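Local coordinates for protein transcriptional regulator (PDB 2EH3) that probably binds DNA as a dimeric transcription regulator of the TetR/AcrR family, and carries magnesium ions on its C-terminal domain, at residues Phe96-Ser101 against Arg105-Glu110; Glu5-Val10 against Tyr40-Ser45; Glu75-Phe80 against Glu136-Phe141. All coordinates share one frame; numbering follows the deposited sequence.

Contact 1: Phe96-Ser101 against Arg105-Glu110; sequences FDLLCS and RNIYFE
L99 lies over one face of the Y108 ring: its CB sits 3.6 Å from the ring centroid and 10° off the ring normal, a CH-pi contact. With its CG anti to the backbone N (chi1 170°), L99 spreads both methyls across the same ring, and CD1 also reaches F109 CZ at 3.9 Å. Beside this pair, L98 CD2 packs on I107 CG2 at 3.6 Å. Cutting Y108 back to an alanine would probably take away the ring face on which L99 CB rests and leave R143, which hydrogen-bonds the tyrosine OH, without that mate. At the polar edge, the R105 chain bends at chi3 and brings its guanidinium to the carbonyls of L99 and S101. NE donates to L99 O at 3.0 Å, nearly along the C=O axis but 30° out of the guanidinium plane; its bond to S101 O, like that of NH2, is weak. R105 NH1 goes on to Y92 OH of the second subunit. The contact thus lies at a short connection between two successive helices of the C-terminal domain, 88-99 and 105-126. L98 touches I50 and I54 of helix 46-67, while C100 forms a disulfide with C100 of the second subunit.

Contact 2: Glu5-Val10 against Tyr40-Ser45; sequences ERILEV and YFHFKS
I7 and H42 mark the closest backbone approach, with CA atoms 8.9 Å apart, so side chains alone bridge the gap. Residues 5-10 are regular helix, in which E9 N and V10 N bond to the carbonyls of E5 and R6. Opposite them, helix 36-42 ends: F43 departs from helical geometry (phi -138°, psi 128°), and S45 serves as N-cap of the next helix, its OG bonded to E48 N. Side chains of I7, H42 and F43 all set out toward the facing segment. F43 has the largest share of the buried surface. I7 CG2 meets its CE2 at 3.6 Å, and the two side chains run alongside in opposing senses. The L8 side chain instead lies roughly perpendicular to that of F43, with CG and CD2 each 3.9 Å from F43 CZ. With CG anti to its own carbonyl carbon (chi1 -76°), L8 leans from its flank of the helix to the ring's far end. I7 CD1 adds a looser touch on H42 CD2 at 4.2 Å. Within 40-45, K44 NZ donates to Y40 O at 2.7 Å. This apolar seam ties the first helix, 3-18, to the end of helix 36-42, which closes the predicted DNA-binding helix-turn-helix. Helix 46-67 lies against the same residues, L49 touching both L8 and F43, while L34 of the preceding loop packs on I7.

Contact 3: Glu75-Phe80 against Glu136-Phe141; sequences ELLEMF and EIILGF. With MG (magnesium ion), chain B; MG (magnesium ion), chain C.
L77 and I138 form the apolar centre, where the helix backbones come nearest at 8.9 Å between CA atoms. I138 CG2 stands before the fork of the leucine, 3.7 Å from both L77 CD1 and L77 CD2, and the two side chains stand roughly perpendicular. That methyl is placed there by its torsion: CG2 is anti to the backbone N while CG1 (chi1 -64°) takes the other branch. A looser pair is F80 CE2 and L139 CD2, 4.1 Å apart. Other helices complete the packing, with F119 and L168 each touching both L77 and I138.

Metal coordination occupies another side of helix 73-86. E75 chelates one magnesium ion with both carboxylate oxygens, OE1 at 2.4 Å and OE2 at 2.5 Å, its chain bent at chi2 (-65°) to bring the group round. E78, extended beyond CG, bridges two ions: OE1 binds the first at 2.3 Å and OE2 the second, also at 2.3 Å. Two waters also bind the first ion; a water and E82 join E78 on the second.

The chemistry is therefore divided by helix face. One side of helix 73-86 packs through hydrocarbon on helix 131-152, whereas E75, E78 and E82, spaced about one turn apart, gather their negative charges round the two ions, which probably offset the repulsion among the carboxylates.

Contact 2 comes first along the chain and closes before the others open; contact 1 is nested within the loop closed by contact 3. Contact 2 belongs to the N-terminal TetR-family region, and its centre is 21 Å from that of contact 1 and 32 Å from that of contact 3, which lies on the opposite side of the chain's centre. Contacts 1 and 3 share the C-terminal domain, with centres 20 Å apart and nearest atoms about 9 Å apart, and both meet the second subunit. Helix 46-67 touches residues of all three, spanning the DNA-binding and dimer-forming parts. The layout fits a family in which a predicted DNA-reading head is carried by an all-helical dimerising body.

Contact 1: Phe96-Ser101 against Arg105-Glu110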
# COMPACT_ATOMS: atom_id res chain seq x y z
N PHE A 96 6.32 1.10 6.25
CA PHE A 96 7.09 2.34 6.25
C PHE A 96 8.58 2.24 6.23
O PHE A 96 9.25 3.17 5.77
CB PHE A 96 6.60 3.21 7.40
CG PHE A 96 5.17 3.63 7.23
CD1 PHE A 96 4.80 4.45 6.16
CD2 PHE A 96 4.19 3.20 8.11
CE1 PHE A 96 3.47 4.83 5.97
CE2 PHE A 96 2.85 3.58 7.92
CZ PHE A 96 2.50 4.39 6.85
N ASP A 97 9.11 1.11 6.71
CA ASP A 97 10.54 0.88 6.68
C ASP A 97 11.02 -0.05 5.55
O ASP A 97 12.21 -0.01 5.18
CB ASP A 97 11.02 0.35 8.02
CG ASP A 97 10.83 1.35 9.12
OD1 ASP A 97 11.30 2.50 8.98
OD2 ASP A 97 10.18 0.98 10.12
N LEU A 98 10.13 -0.89 5.00
CA LEU A 98 10.56 -1.75 3.91
C LEU A 98 9.99 -1.35 2.56
O LEU A 98 10.77 -1.06 1.66
CB LEU A 98 10.28 -3.24 4.23
CG LEU A 98 11.23 -3.85 5.30
CD1 LEU A 98 10.72 -3.61 6.70
CD2 LEU A 98 11.35 -5.37 5.04
N LEU A 99 8.66 -1.31 2.39
CA LEU A 99 8.13 -0.89 1.09
C LEU A 99 8.63 0.50 0.72
O LEU A 99 9.07 0.73 -0.41
CB LEU A 99 6.59 -0.91 1.10
CG LEU A 99 5.96 -0.25 -0.14
CD1 LEU A 99 6.38 -1.05 -1.39
CD2 LEU A 99 4.41 -0.21 -0.03
N CYS A 100 8.59 1.41 1.68
CA CYS A 100 8.98 2.80 1.45
C CYS A 100 10.46 3.01 1.22
O CYS A 100 10.88 4.05 0.72
CB CYS A 100 8.47 3.66 2.61
SG CYS A 100 6.66 3.77 2.67
N SER A 101 11.26 2.00 1.55
CA SER A 101 12.71 2.13 1.37
C SER A 101 13.12 1.75 -0.02
O SER A 101 12.34 1.15 -0.75
CB SER A 101 13.42 1.18 2.34
OG SER A 101 13.38 -0.15 1.81
N ARG A 105 12.93 -2.69 -0.33
CA ARG A 105 11.69 -2.90 -1.08
C ARG A 105 11.50 -4.34 -1.55
O ARG A 105 10.38 -4.87 -1.51
CB ARG A 105 11.62 -1.97 -2.29
CG ARG A 105 10.21 -1.92 -2.91
CD ARG A 105 10.07 -0.74 -3.87
NE ARG A 105 10.33 0.50 -3.15
CZ ARG A 105 10.48 1.69 -3.72
NH1 ARG A 105 10.39 1.81 -5.04
NH2 ARG A 105 10.73 2.75 -2.97
N ASN A 106 12.60 -4.96 -1.97
CA ASN A 106 12.52 -6.32 -2.46
C ASN A 106 12.03 -7.30 -1.39
O ASN A 106 11.36 -8.29 -1.72
CB ASN A 106 13.89 -6.77 -2.97
CG ASN A 106 14.90 -6.88 -1.85
OD1 ASN A 106 15.34 -5.88 -1.26
ND2 ASN A 106 15.27 -8.13 -1.52
N ILE A 107 12.36 -7.05 -0.12
CA ILE A 107 11.92 -7.95 0.95
C ILE A 107 10.42 -7.85 1.13
O ILE A 107 9.74 -8.87 1.32
CB ILE A 107 12.63 -7.59 2.28
CG1 ILE A 107 14.13 -7.74 2.09
CG2 ILE A 107 12.11 -8.48 3.44
CD1 ILE A 107 14.97 -7.17 3.23
N TYR A 108 9.91 -6.63 1.11
CA TYR A 108 8.48 -6.39 1.24
C TYR A 108 7.78 -7.22 0.19
O TYR A 108 6.89 -8.02 0.50
CB TYR A 108 8.15 -4.91 0.99
CG TYR A 108 6.68 -4.59 0.96
CD1 TYR A 108 5.97 -4.32 2.14
CD2 TYR A 108 5.99 -4.52 -0.25
CE1 TYR A 108 4.62 -3.98 2.11
CE2 TYR A 108 4.64 -4.18 -0.30
CZ TYR A 108 3.96 -3.91 0.89
OH TYR A 108 2.63 -3.54 0.81
N PHE A 109 8.20 -7.07 -1.06
CA PHE A 109 7.54 -7.85 -2.10
C PHE A 109 7.77 -9.36 -2.02
O PHE A 109 6.87 -10.15 -2.38
CB PHE A 109 7.89 -7.30 -3.49
CG PHE A 109 7.18 -6.01 -3.80
CD1 PHE A 109 5.78 -5.96 -3.82
CD2 PHE A 109 7.89 -4.82 -4.01
CE1 PHE A 109 5.09 -4.76 -4.04
CE2 PHE A 109 7.20 -3.60 -4.25
CZ PHE A 109 5.80 -3.57 -4.25
N GLU A 110 8.94 -9.78 -1.54
CA GLU A 110 9.23 -11.20 -1.43
C GLU A 110 8.26 -11.87 -0.46
O GLU A 110 7.69 -12.93 -0.75
CB GLU A 110 10.68 -11.42 -0.98
CG GLU A 110 11.69 -11.30 -2.13
CD GLU A 110 13.12 -11.03 -1.66
OE1 GLU A 110 13.44 -11.34 -0.49
OE2 GLU A 110 13.92 -10.50 -2.47

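Contact 2: Glu5-Val10 against Tyr40-Ser45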
# COMPACT_ATOMS: atom_id res chain seq x y z
N GLU A 5 15.68 -11.94 22.32
CA GLU A 5 14.27 -11.60 22.34
C GLU A 5 14.08 -10.19 22.87
O GLU A 5 13.27 -9.42 22.35
CB GLU A 5 13.49 -12.56 23.23
CG GLU A 5 13.22 -13.92 22.62
CD GLU A 5 14.47 -14.68 22.27
OE1 GLU A 5 15.38 -14.79 23.14
OE2 GLU A 5 14.54 -15.17 21.12
N ARG A 6 14.83 -9.81 23.90
CA ARG A 6 14.67 -8.47 24.44
C ARG A 6 15.09 -7.40 23.42
O ARG A 6 14.41 -6.37 23.27
CB ARG A 6 15.48 -8.31 25.73
CG ARG A 6 14.88 -9.07 26.89
CD ARG A 6 15.03 -8.31 28.20
NE ARG A 6 16.40 -8.33 28.71
CZ ARG A 6 17.31 -7.38 28.50
NH1 ARG A 6 17.03 -6.30 27.78
NH2 ARG A 6 18.52 -7.52 29.03
N ILE A 7 16.19 -7.65 22.73
CA ILE A 7 16.65 -6.70 21.71
C ILE A 7 15.57 -6.60 20.63
O ILE A 7 15.24 -5.50 20.18
CB ILE A 7 17.96 -7.19 21.08
CG1 ILE A 7 19.07 -7.12 22.12
CG2 ILE A 7 18.32 -6.35 19.85
CD1 ILE A 7 20.35 -7.84 21.70
N LEU A 8 15.03 -7.72 20.19
CA LEU A 8 13.99 -7.68 19.16
C LEU A 8 12.78 -6.86 19.61
O LEU A 8 12.22 -6.09 18.81
CB LEU A 8 13.56 -9.10 18.79
CG LEU A 8 14.59 -9.80 17.91
CD1 LEU A 8 14.34 -11.31 17.89
CD2 LEU A 8 14.52 -9.22 16.51
N GLU A 9 12.38 -7.00 20.87
CA GLU A 9 11.21 -6.28 21.37
C GLU A 9 11.45 -4.78 21.43
O GLU A 9 10.59 -3.99 21.00
CB GLU A 9 10.78 -6.83 22.74
CG GLU A 9 10.21 -8.25 22.65
CD GLU A 9 9.07 -8.36 21.64
OE1 GLU A 9 8.07 -7.61 21.79
OE2 GLU A 9 9.18 -9.17 20.69
N VAL A 10 12.62 -4.39 21.93
CA VAL A 10 12.97 -2.98 22.03
C VAL A 10 13.07 -2.37 20.63
O VAL A 10 12.62 -1.24 20.41
CB VAL A 10 14.31 -2.80 22.78
CG1 VAL A 10 14.85 -1.39 22.62
CG2 VAL A 10 14.10 -3.09 24.28
N TYR A 40 25.90 -7.06 19.27
CA TYR A 40 26.64 -7.66 18.17
C TYR A 40 26.86 -9.16 18.28
O TYR A 40 27.18 -9.82 17.27
CB TYR A 40 27.93 -6.88 17.95
CG TYR A 40 27.61 -5.53 17.33
CD1 TYR A 40 27.04 -5.44 16.06
CD2 TYR A 40 27.83 -4.35 18.04
CE1 TYR A 40 26.69 -4.21 15.50
CE2 TYR A 40 27.48 -3.11 17.49
CZ TYR A 40 26.91 -3.05 16.22
OH TYR A 40 26.54 -1.83 15.66
N PHE A 41 26.69 -9.70 19.48
CA PHE A 41 26.82 -11.14 19.65
C PHE A 41 25.63 -11.79 18.92
O PHE A 41 25.78 -12.84 18.28
CB PHE A 41 26.78 -11.53 21.13
CG PHE A 41 26.75 -13.02 21.37
CD1 PHE A 41 27.92 -13.79 21.34
CD2 PHE A 41 25.54 -13.66 21.65
CE1 PHE A 41 27.88 -15.16 21.59
CE2 PHE A 41 25.49 -15.03 21.91
CZ PHE A 41 26.67 -15.78 21.88
N HIS A 42 24.46 -11.14 18.98
CA HIS A 42 23.25 -11.66 18.33
C HIS A 42 22.95 -11.15 16.93
O HIS A 42 22.28 -11.85 16.16
CB HIS A 42 22.02 -11.37 19.20
CG HIS A 42 22.05 -12.06 20.53
ND1 HIS A 42 21.89 -13.42 20.66
CD2 HIS A 42 22.26 -11.58 21.77
CE1 HIS A 42 22.00 -13.75 21.94
NE2 HIS A 42 22.23 -12.65 22.63
N PHE A 43 23.42 -9.95 16.60
CA PHE A 43 23.17 -9.33 15.29
C PHE A 43 24.43 -8.67 14.75
O PHE A 43 25.02 -7.85 15.43
CB PHE A 43 22.06 -8.28 15.43
CG PHE A 43 20.75 -8.83 15.94
CD1 PHE A 43 19.90 -9.57 15.08
CD2 PHE A 43 20.35 -8.66 17.27
CE1 PHE A 43 18.70 -10.11 15.55
CE2 PHE A 43 19.15 -9.21 17.75
CZ PHE A 43 18.32 -9.93 16.89
N LYS A 44 24.83 -8.99 13.53
CA LYS A 44 26.04 -8.37 13.04
C LYS A 44 25.83 -6.93 12.57
O LYS A 44 26.79 -6.14 12.49
CB LYS A 44 26.66 -9.24 11.95
CG LYS A 44 27.14 -10.59 12.50
CD LYS A 44 28.14 -10.38 13.65
CE LYS A 44 28.39 -11.64 14.47
NZ LYS A 44 27.37 -11.85 15.54
N SER A 45 24.57 -6.56 12.34
CA SER A 45 24.25 -5.23 11.86
C SER A 45 22.79 -4.87 12.10
O SER A 45 21.96 -5.73 12.41
CB SER A 45 24.49 -5.16 10.36
OG SER A 45 23.62 -6.08 9.72

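Contact 3: Glu75-Phe80 against Glu136-Phe141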
# COMPACT_ATOMS: atom_id res chain seq x y z
N GLU A 75 -12.59 -18.73 7.74
CA GLU A 75 -11.96 -18.89 9.05
C GLU A 75 -10.43 -18.75 8.98
O GLU A 75 -9.79 -18.23 9.91
CB GLU A 75 -12.38 -20.23 9.66
CG GLU A 75 -13.85 -20.20 10.15
CD GLU A 75 -14.12 -19.23 11.31
OE1 GLU A 75 -13.35 -19.24 12.28
OE2 GLU A 75 -15.13 -18.48 11.25
N LEU A 76 -9.82 -19.24 7.91
CA LEU A 76 -8.37 -19.07 7.78
C LEU A 76 -8.09 -17.55 7.71
O LEU A 76 -7.16 -17.04 8.36
CB LEU A 76 -7.86 -19.72 6.48
CG LEU A 76 -6.39 -19.39 6.18
CD1 LEU A 76 -5.50 -20.14 7.14
CD2 LEU A 76 -6.08 -19.76 4.71
N LEU A 77 -8.88 -16.82 6.93
CA LEU A 77 -8.67 -15.39 6.81
C LEU A 77 -8.94 -14.63 8.12
O LEU A 77 -8.26 -13.66 8.41
CB LEU A 77 -9.49 -14.83 5.63
CG LEU A 77 -8.89 -15.41 4.32
CD1 LEU A 77 -9.93 -15.43 3.18
CD2 LEU A 77 -7.66 -14.62 3.93
N GLU A 78 -9.92 -15.08 8.91
CA GLU A 78 -10.15 -14.45 10.18
C GLU A 78 -8.89 -14.58 11.05
O GLU A 78 -8.49 -13.63 11.73
CB GLU A 78 -11.33 -15.10 10.88
CG GLU A 78 -11.54 -14.55 12.33
CD GLU A 78 -12.64 -15.23 13.08
OE1 GLU A 78 -13.42 -16.01 12.50
OE2 GLU A 78 -12.70 -14.99 14.32
N MSE A 79 -8.26 -15.75 11.02
CA MSE A 79 -7.05 -15.97 11.81
C MSE A 79 -5.89 -15.13 11.32
O MSE A 79 -5.09 -14.62 12.12
CB MSE A 79 -6.67 -17.44 11.73
CG MSE A 79 -5.48 -17.80 12.56
SE MSE A 79 -5.89 -17.88 14.46
CE MSE A 79 -7.50 -18.82 14.37
N PHE A 80 -5.81 -14.99 10.00
CA PHE A 80 -4.77 -14.20 9.34
C PHE A 80 -4.91 -12.75 9.83
O PHE A 80 -3.93 -12.13 10.22
CB PHE A 80 -4.98 -14.34 7.80
CG PHE A 80 -3.82 -13.86 6.92
CD1 PHE A 80 -2.65 -13.33 7.45
CD2 PHE A 80 -3.96 -13.94 5.53
CE1 PHE A 80 -1.62 -12.88 6.61
CE2 PHE A 80 -2.92 -13.48 4.68
CZ PHE A 80 -1.76 -12.95 5.24
N GLU A 136 -5.77 -12.49 -5.39
CA GLU A 136 -5.54 -11.08 -5.68
C GLU A 136 -6.61 -10.23 -5.00
O GLU A 136 -6.30 -9.22 -4.33
CB GLU A 136 -5.63 -10.82 -7.19
CG GLU A 136 -4.65 -11.62 -8.04
CD GLU A 136 -3.29 -10.97 -8.17
OE1 GLU A 136 -3.02 -9.96 -7.47
OE2 GLU A 136 -2.48 -11.49 -8.96
N ILE A 137 -7.86 -10.63 -5.18
CA ILE A 137 -8.97 -9.90 -4.58
C ILE A 137 -8.87 -9.86 -3.05
O ILE A 137 -8.95 -8.80 -2.42
CB ILE A 137 -10.32 -10.56 -4.90
CG1 ILE A 137 -10.61 -10.47 -6.42
CG2 ILE A 137 -11.42 -9.88 -4.09
CD1 ILE A 137 -11.77 -11.37 -6.87
N ILE A 138 -8.71 -11.03 -2.46
CA ILE A 138 -8.70 -11.11 -1.01
C ILE A 138 -7.48 -10.48 -0.38
O ILE A 138 -7.61 -9.77 0.63
CB ILE A 138 -8.89 -12.57 -0.58
CG1 ILE A 138 -10.28 -13.02 -1.04
CG2 ILE A 138 -8.76 -12.71 0.94
CD1 ILE A 138 -10.55 -14.51 -0.87
N LEU A 139 -6.30 -10.67 -0.94
CA LEU A 139 -5.13 -10.01 -0.37
C LEU A 139 -5.28 -8.50 -0.52
O LEU A 139 -4.91 -7.74 0.37
CB LEU A 139 -3.83 -10.45 -1.04
CG LEU A 139 -3.33 -11.84 -0.66
CD1 LEU A 139 -1.97 -12.09 -1.33
CD2 LEU A 139 -3.18 -11.94 0.85
N GLY A 140 -5.83 -8.06 -1.65
CA GLY A 140 -6.04 -6.63 -1.86
C GLY A 140 -7.00 -6.06 -0.83
O GLY A 140 -6.74 -5.02 -0.23
N PHE A 141 -8.08 -6.78 -0.60
CA PHE A 141 -9.10 -6.36 0.37
C PHE A 141 -8.52 -6.32 1.78
O PHE A 141 -8.73 -5.36 2.52
CB PHE A 141 -10.28 -7.34 0.24
CG PHE A 141 -11.38 -7.18 1.27
CD1 PHE A 141 -11.88 -5.92 1.61
CD2 PHE A 141 -11.94 -8.32 1.86
CE1 PHE A 141 -12.96 -5.81 2.53
CE2 PHE A 141 -13.01 -8.20 2.75
CZ PHE A 141 -13.52 -6.95 3.08
MG MG B . -14.70 -17.68 13.54
MG MG C . -11.55 -16.01 16.07
O HOH W 1 -16.03 -19.62 13.93
O HOH W 2 -16.65 -16.51 12.94
O HOH W 3 -9.99 -16.95 14.57